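Local coordinates for GTPase-activating protein BEM3 (Saccharomyces cerevisiae S288C, PDB 6FSF) that activates GTP hydrolysis by the Rho-family GTPase CDC42, and less efficiently by RHO1, and binds phosphatidylinositol 3-phosphate, at residues 160-165 / 173-178; 62-67 / 101-106. All blocks are in the same frame, centred on the assembly; numbering follows the deposited sequence.

Contact 1 of 2, residues 160-165 / 173-178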
loop_
_atom_site.group_PDB
_atom_site.type_symbol
_atom_site.label_atom_id
_atom_site.label_comp_id
_atom_site.label_asym_id
_atom_site.label_seq_id
_atom_site.Cartn_x
_atom_site.Cartn_y
_atom_site.Cartn_z
ATOM N N ARG A 160 -10.238 -3.563 10.448
ATOM C CA ARG A 160 -10.740 -4.175 9.226
ATOM C C ARG A 160 -10.514 -3.222 8.060
ATOM O O ARG A 160 -10.641 -2.004 8.208
ATOM C CB ARG A 160 -12.228 -4.527 9.345
ATOM C CG ARG A 160 -13.093 -3.376 9.851
ATOM C CD ARG A 160 -14.564 -3.760 9.931
ATOM N NE ARG A 160 -14.814 -4.838 10.880
ATOM C CZ ARG A 160 -15.991 -5.437 11.028
ATOM N NH1 ARG A 160 -16.139 -6.412 11.916
ATOM N NH2 ARG A 160 -17.022 -5.064 10.282
ATOM N N VAL A 161 -10.181 -3.785 6.901
ATOM C CA VAL A 161 -9.912 -2.995 5.703
ATOM C C VAL A 161 -11.228 -2.493 5.126
ATOM O O VAL A 161 -12.172 -3.268 4.930
ATOM C CB VAL A 161 -9.132 -3.825 4.670
ATOM C CG1 VAL A 161 -8.854 -3.000 3.424
ATOM C CG2 VAL A 161 -7.839 -4.350 5.279
ATOM N N ARG A 162 -11.292 -1.194 4.847
ATOM C CA ARG A 162 -12.448 -0.578 4.217
ATOM C C ARG A 162 -11.983 0.300 3.067
ATOM O O ARG A 162 -10.864 0.815 3.072
ATOM C CB ARG A 162 -13.257 0.267 5.212
ATOM C CG ARG A 162 -14.049 -0.542 6.220
ATOM C CD ARG A 162 -15.185 -1.285 5.542
ATOM N NE ARG A 162 -15.098 -2.725 5.754
ATOM C CZ ARG A 162 -15.705 -3.369 6.744
ATOM N NH1 ARG A 162 -16.445 -2.700 7.616
ATOM N NH2 ARG A 162 -15.569 -4.684 6.863
ATOM N N TYR A 163 -12.851 0.464 2.076
ATOM C CA TYR A 163 -12.622 1.402 0.986
ATOM C C TYR A 163 -13.593 2.563 1.149
ATOM O O TYR A 163 -14.811 2.362 1.131
ATOM C CB TYR A 163 -12.794 0.731 -0.376
ATOM C CG TYR A 163 -12.620 1.685 -1.530
ATOM C CD1 TYR A 163 -13.621 1.850 -2.475
ATOM C CD2 TYR A 163 -11.459 2.438 -1.663
ATOM C CE1 TYR A 163 -13.468 2.725 -3.531
ATOM C CE2 TYR A 163 -11.297 3.319 -2.716
ATOM C CZ TYR A 163 -12.305 3.460 -3.646
ATOM O OH TYR A 163 -12.155 4.334 -4.699
ATOM N N GLY A 164 -13.054 3.764 1.319
ATOM C CA GLY A 164 -13.857 4.945 1.596
ATOM C C GLY A 164 -14.082 5.784 0.352
ATOM O O GLY A 164 -13.166 6.002 -0.441
ATOM N N ILE A 165 -15.319 6.249 0.190
ATOM C CA ILE A 165 -15.696 7.169 -0.879
ATOM C C ILE A 165 -16.394 8.363 -0.243
ATOM O O ILE A 165 -17.405 8.197 0.450
ATOM C CB ILE A 165 -16.612 6.512 -1.925
ATOM C CG1 ILE A 165 -15.873 5.404 -2.669
ATOM C CG2 ILE A 165 -17.116 7.553 -2.917
ATOM C CD1 ILE A 165 -14.903 5.911 -3.723
ATOM N N LEU A 173 -18.368 3.687 3.181
ATOM C CA LEU A 173 -17.362 2.656 3.386
ATOM C C LEU A 173 -17.864 1.328 2.836
ATOM O O LEU A 173 -19.014 0.943 3.066
ATOM C CB LEU A 173 -17.005 2.511 4.869
ATOM C CG LEU A 173 -16.541 3.790 5.572
ATOM C CD1 LEU A 173 -16.125 3.511 7.009
ATOM C CD2 LEU A 173 -15.409 4.452 4.807
ATOM N N PHE A 174 -16.990 0.629 2.114
ATOM C CA PHE A 174 -17.324 -0.628 1.461
ATOM C C PHE A 174 -16.400 -1.733 1.953
ATOM O O PHE A 174 -15.200 -1.514 2.145
ATOM C CB PHE A 174 -17.217 -0.516 -0.065
ATOM C CG PHE A 174 -18.062 0.578 -0.660
ATOM C CD1 PHE A 174 -19.309 0.298 -1.192
ATOM C CD2 PHE A 174 -17.605 1.886 -0.687
ATOM C CE1 PHE A 174 -20.086 1.303 -1.739
ATOM C CE2 PHE A 174 -18.379 2.895 -1.229
ATOM C CZ PHE A 174 -19.622 2.605 -1.756
ATOM N N ASP A 175 -16.968 -2.920 2.153
ATOM C CA ASP A 175 -16.210 -4.137 2.449
ATOM C C ASP A 175 -16.359 -5.062 1.246
ATOM O O ASP A 175 -17.408 -5.688 1.063
ATOM C CB ASP A 175 -16.703 -4.808 3.727
ATOM C CG ASP A 175 -16.237 -6.251 3.850
ATOM O OD1 ASP A 175 -16.950 -7.051 4.494
ATOM O OD2 ASP A 175 -15.166 -6.590 3.301
ATOM N N LYS A 176 -15.306 -5.137 0.431
ATOM C CA LYS A 176 -15.293 -5.959 -0.778
ATOM C C LYS A 176 -16.451 -5.579 -1.701
ATOM O O LYS A 176 -17.217 -6.426 -2.175
ATOM C CB LYS A 176 -15.319 -7.448 -0.420
ATOM C CG LYS A 176 -14.237 -7.829 0.586
ATOM C CD LYS A 176 -14.603 -9.064 1.392
ATOM C CE LYS A 176 -14.524 -10.323 0.550
ATOM N NZ LYS A 176 -13.129 -10.624 0.122
ATOM N N ASN A 177 -16.568 -4.271 -1.948
ATOM C CA ASN A 177 -17.635 -3.694 -2.769
ATOM C C ASN A 177 -19.021 -4.065 -2.233
ATOM O O ASN A 177 -19.885 -4.552 -2.963
ATOM C CB ASN A 177 -17.486 -4.097 -4.242
ATOM C CG ASN A 177 -18.194 -3.136 -5.185
ATOM O OD1 ASN A 177 -19.107 -2.408 -4.786
ATOM N ND2 ASN A 177 -17.770 -3.126 -6.446
ATOM N N GLN A 178 -19.227 -3.826 -0.938
ATOM C CA GLN A 178 -20.548 -3.937 -0.323
ATOM C C GLN A 178 -20.669 -2.848 0.730
ATOM O O GLN A 178 -19.847 -2.789 1.651
ATOM C CB GLN A 178 -20.769 -5.318 0.304
ATOM C CG GLN A 178 -21.071 -6.431 -0.688
ATOM C CD GLN A 178 -21.213 -7.780 -0.012
ATOM O OE1 GLN A 178 -20.902 -7.925 1.172
ATOM N NE2 GLN A 178 -21.686 -8.774 -0.756
#
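Tyr163 and Phe174 form an antiparallel hydrogen-bonded pair: Tyr163 N donates to Phe174 O at 3.1 Å, nearly straight at 169° and in the carbonyl plane, and Phe174 N returns a more bent bond to Tyr163 O. Gly164 and Leu173 follow as a non-hydrogen-bonded pair, where Leu173 CD2 packs 3.6 Å from Gly164 CA; a beta carbon on Gly164 would sit tightly against that methyl. Phe174 lies on the same face as Tyr163, with Tyr163 O at the edge of its ring, in plane, 3.4 Å from Phe174 CD2. Farther along this ring, Ile165 CG1 comes within 3.8 Å of Phe174 CE2 at a slant. The Tyr163 ring meets Phe174 more loosely, its hydroxyl being bound instead by Asp142 of strand 142-148. These residues belong to the hairpin of strands 160-167 and 170-174 in the PH domain, within the first, meandering half of its antiparallel sheet. Where strand pairing ends, Arg162 takes over. Its chain bends at chi2 and again at chi3 (122°), which folds the guanidinium back over Asp175, with Asp175 CB over one face and 3.3 Å from Arg162 NE. The carboxylate plane is 24° from that of the guanidinium, and Arg162 NH2 to Asp175 OD1 is a long 3.6 Å; the oxygen is well out of plane, so the salt bridge rests on charge alone. Arg162 NE also makes a weak bond to Val161 O, while NH1 pairs with Glu181 on strand 179-184. With an alanine at Arg162, Glu181 would probably lose this salt bridge and Asp175 a long-range charge partner, and Asp175 CB would lose the guanidinium face lying over it. Asp175 N, meanwhile, bonds Gln178 O, closing the turn into the next strand.

Contact 2 of 2, residues 62-67 / 101-106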
loop_
_atom_site.group_PDB
_atom_site.type_symbol
_atom_site.label_atom_id
_atom_site.label_comp_id
_atom_site.label_asym_id
_atom_site.label_seq_id
_atom_site.Cartn_x
_atom_site.Cartn_y
_atom_site.Cartn_z
ATOM N N GLU A 62 8.712 -14.874 -3.225
ATOM C CA GLU A 62 9.141 -15.838 -4.233
ATOM C C GLU A 62 10.258 -15.270 -5.099
ATOM O O GLU A 62 11.284 -15.924 -5.316
ATOM C CB GLU A 62 7.950 -16.261 -5.091
ATOM C CG GLU A 62 8.339 -16.956 -6.384
ATOM C CD GLU A 62 7.156 -17.596 -7.071
ATOM O OE1 GLU A 62 6.598 -18.560 -6.505
ATOM O OE2 GLU A 62 6.775 -17.135 -8.168
ATOM N N LEU A 63 10.073 -14.050 -5.611
ATOM C CA LEU A 63 11.134 -13.414 -6.387
ATOM C C LEU A 63 12.369 -13.171 -5.529
ATOM O O LEU A 63 13.503 -13.321 -6.001
ATOM C CB LEU A 63 10.634 -12.103 -6.990
ATOM C CG LEU A 63 11.706 -11.271 -7.699
ATOM C CD1 LEU A 63 12.186 -11.967 -8.964
ATOM C CD2 LEU A 63 11.192 -9.875 -8.001
ATOM N N ASP A 64 12.163 -12.796 -4.264
ATOM C CA ASP A 64 13.284 -12.623 -3.345
ATOM C C ASP A 64 14.056 -13.923 -3.168
ATOM O O ASP A 64 15.292 -13.925 -3.192
ATOM C CB ASP A 64 12.778 -12.111 -1.997
ATOM C CG ASP A 64 13.902 -11.850 -1.013
ATOM O OD1 ASP A 64 14.647 -10.869 -1.213
ATOM O OD2 ASP A 64 14.033 -12.616 -0.038
ATOM N N VAL A 65 13.347 -15.042 -2.997
ATOM C CA VAL A 65 14.016 -16.333 -2.858
ATOM C C VAL A 65 14.837 -16.644 -4.103
ATOM O O VAL A 65 15.969 -17.135 -4.012
ATOM C CB VAL A 65 12.988 -17.442 -2.562
ATOM C CG1 VAL A 65 13.623 -18.814 -2.724
ATOM C CG2 VAL A 65 12.423 -17.284 -1.157
ATOM N N TYR A 66 14.286 -16.351 -5.284
ATOM C CA TYR A 66 15.019 -16.595 -6.521
ATOM C C TYR A 66 16.309 -15.786 -6.566
ATOM O O TYR A 66 17.339 -16.270 -7.049
ATOM C CB TYR A 66 14.140 -16.265 -7.729
ATOM C CG TYR A 66 14.850 -16.399 -9.062
ATOM C CD1 TYR A 66 14.858 -17.605 -9.750
ATOM C CD2 TYR A 66 15.509 -15.317 -9.633
ATOM C CE1 TYR A 66 15.506 -17.730 -10.966
ATOM C CE2 TYR A 66 16.162 -15.434 -10.846
ATOM C CZ TYR A 66 16.157 -16.642 -11.509
ATOM O OH TYR A 66 16.804 -16.764 -12.719
ATOM N N MET A 67 16.275 -14.552 -6.063
ATOM C CA MET A 67 17.446 -13.689 -6.175
ATOM C C MET A 67 18.535 -14.106 -5.195
ATOM O O MET A 67 19.717 -14.140 -5.550
ATOM C CB MET A 67 17.048 -12.230 -5.969
ATOM C CG MET A 67 16.217 -11.675 -7.116
ATOM S SD MET A 67 15.871 -9.915 -6.973
ATOM C CE MET A 67 14.848 -9.902 -5.506
ATOM N N ASN A 101 9.272 -0.049 0.192
ATOM C CA ASN A 101 9.793 1.038 -0.633
ATOM C C ASN A 101 11.317 1.013 -0.671
ATOM O O ASN A 101 11.925 1.116 -1.743
ATOM C CB ASN A 101 9.288 2.382 -0.110
ATOM C CG ASN A 101 8.186 2.962 -0.971
ATOM O OD1 ASN A 101 8.231 2.874 -2.197
ATOM N ND2 ASN A 101 7.187 3.558 -0.332
ATOM N N GLN A 102 11.951 0.878 0.496
ATOM C CA GLN A 102 13.405 0.760 0.549
ATOM C C GLN A 102 13.885 -0.473 -0.203
ATOM O O GLN A 102 14.928 -0.439 -0.867
ATOM C CB GLN A 102 13.873 0.703 2.002
ATOM C CG GLN A 102 13.640 1.982 2.768
ATOM C CD GLN A 102 14.260 3.176 2.078
ATOM O OE1 GLN A 102 13.555 4.053 1.582
ATOM N NE2 GLN A 102 15.586 3.215 2.041
ATOM N N TYR A 103 13.139 -1.573 -0.099
ATOM C CA TYR A 103 13.545 -2.827 -0.723
ATOM C C TYR A 103 13.610 -2.694 -2.240
ATOM O O TYR A 103 14.634 -3.000 -2.863
ATOM C CB TYR A 103 12.576 -3.937 -0.316
ATOM C CG TYR A 103 12.825 -5.272 -0.984
ATOM C CD1 TYR A 103 13.722 -6.181 -0.441
ATOM C CD2 TYR A 103 12.148 -5.631 -2.143
ATOM C CE1 TYR A 103 13.946 -7.407 -1.040
ATOM C CE2 TYR A 103 12.366 -6.854 -2.750
ATOM C CZ TYR A 103 13.266 -7.738 -2.192
ATOM O OH TYR A 103 13.486 -8.958 -2.789
ATOM N N TYR A 104 12.518 -2.238 -2.854
ATOM C CA TYR A 104 12.460 -2.236 -4.312
ATOM C C TYR A 104 13.237 -1.076 -4.916
ATOM O O TYR A 104 13.647 -1.149 -6.079
ATOM C CB TYR A 104 11.009 -2.219 -4.779
ATOM C CG TYR A 104 10.372 -3.589 -4.769
ATOM C CD1 TYR A 104 10.884 -4.613 -5.552
ATOM C CD2 TYR A 104 9.258 -3.856 -3.985
ATOM C CE1 TYR A 104 10.311 -5.867 -5.549
ATOM C CE2 TYR A 104 8.680 -5.107 -3.971
ATOM C CZ TYR A 104 9.209 -6.112 -4.758
ATOM O OH TYR A 104 8.632 -7.365 -4.753
ATOM N N THR A 105 13.447 -0.001 -4.157
ATOM C CA THR A 105 14.361 1.041 -4.612
ATOM C C THR A 105 15.773 0.492 -4.749
ATOM O O THR A 105 16.485 0.814 -5.708
ATOM C CB THR A 105 14.334 2.235 -3.650
ATOM O OG1 THR A 105 13.038 2.852 -3.686
ATOM C CG2 THR A 105 15.384 3.266 -4.032
ATOM N N SER A 106 16.188 -0.355 -3.807
ATOM C CA SER A 106 17.522 -0.941 -3.876
ATOM C C SER A 106 17.631 -1.931 -5.031
ATOM O O SER A 106 18.668 -1.995 -5.703
ATOM C CB SER A 106 17.863 -1.614 -2.544
ATOM O OG SER A 106 17.812 -0.687 -1.473
#
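Asp64 and Tyr103 reach each other because both side chains have CG anti to the backbone N (chi1 -177° and 176°), each directed at the opposing helix. The span needs this extension: the closest pair of CA atoms, those of Asp64 and Tyr103, is 10.1 Å apart, so the backbones themselves do not touch. The tyrosine crosses the gap with its hydroxyl foremost, and Tyr103 OH donates to Asp64 OD1 at 2.7 Å. That oxygen is met on its anti side, somewhat out of the carboxylate plane, and lies at the edge of the phenol ring, near its plane; the ring and carboxylate planes are 59° apart. Asp64 OD1 also forms a salt bridge with Lys68 one helical turn on, so a hydroxyl and an ammonium group share one buried oxygen. The lysine charge would be expected to favour the ionised aspartate.

Met67, one turn farther along helix 57-70 on the same side as Asp64, advances toward Tyr103 from the opposite direction. Its chain bends at chi3, and its methyl carbon CE stands 3.2 Å from Tyr103 OH and 4.3 Å from Tyr103 CZ, oblique to the ring. The phenol end is thus bounded by a polar oxygen and an apolar methyl. At its root, the ring is steadied by its neighbour: Tyr103 CD2 sits 3.6 Å above the Tyr104 ring, over its centre. Pro77 and Leu79, from the loop between the helices, also touch Tyr103, and Leu79 reaches Asp64 as well. The contact therefore ties helix 57-70 to helix 90-107 through side-chain ends, with the proline-containing connection packed against the same tyrosine, within the helical part that accompanies the antiparallel sheet in the PX fold.

The two contacts sit in different domains of a tandem PX-PH unit and come in series along the chain: contact 2, joining helices 57-70 and 90-107 of the PX domain, closes before contact 1 opens in the PH sheet. Their centres are 30 Å apart, on opposite sides of the chain's centre, and their nearest atoms are about 18 Å apart, so neither touches the other and they share no helix, strand or sheet. One joins adjacent strands of a hairpin, the other two successive helices linked by a long loop. Contact 1 nevertheless lies near the domain junction, since Val161 and Asp175 touch Leu27 and Arg29 of PX strand 19-29, whose Ile21 packs on Tyr104 beside contact 2.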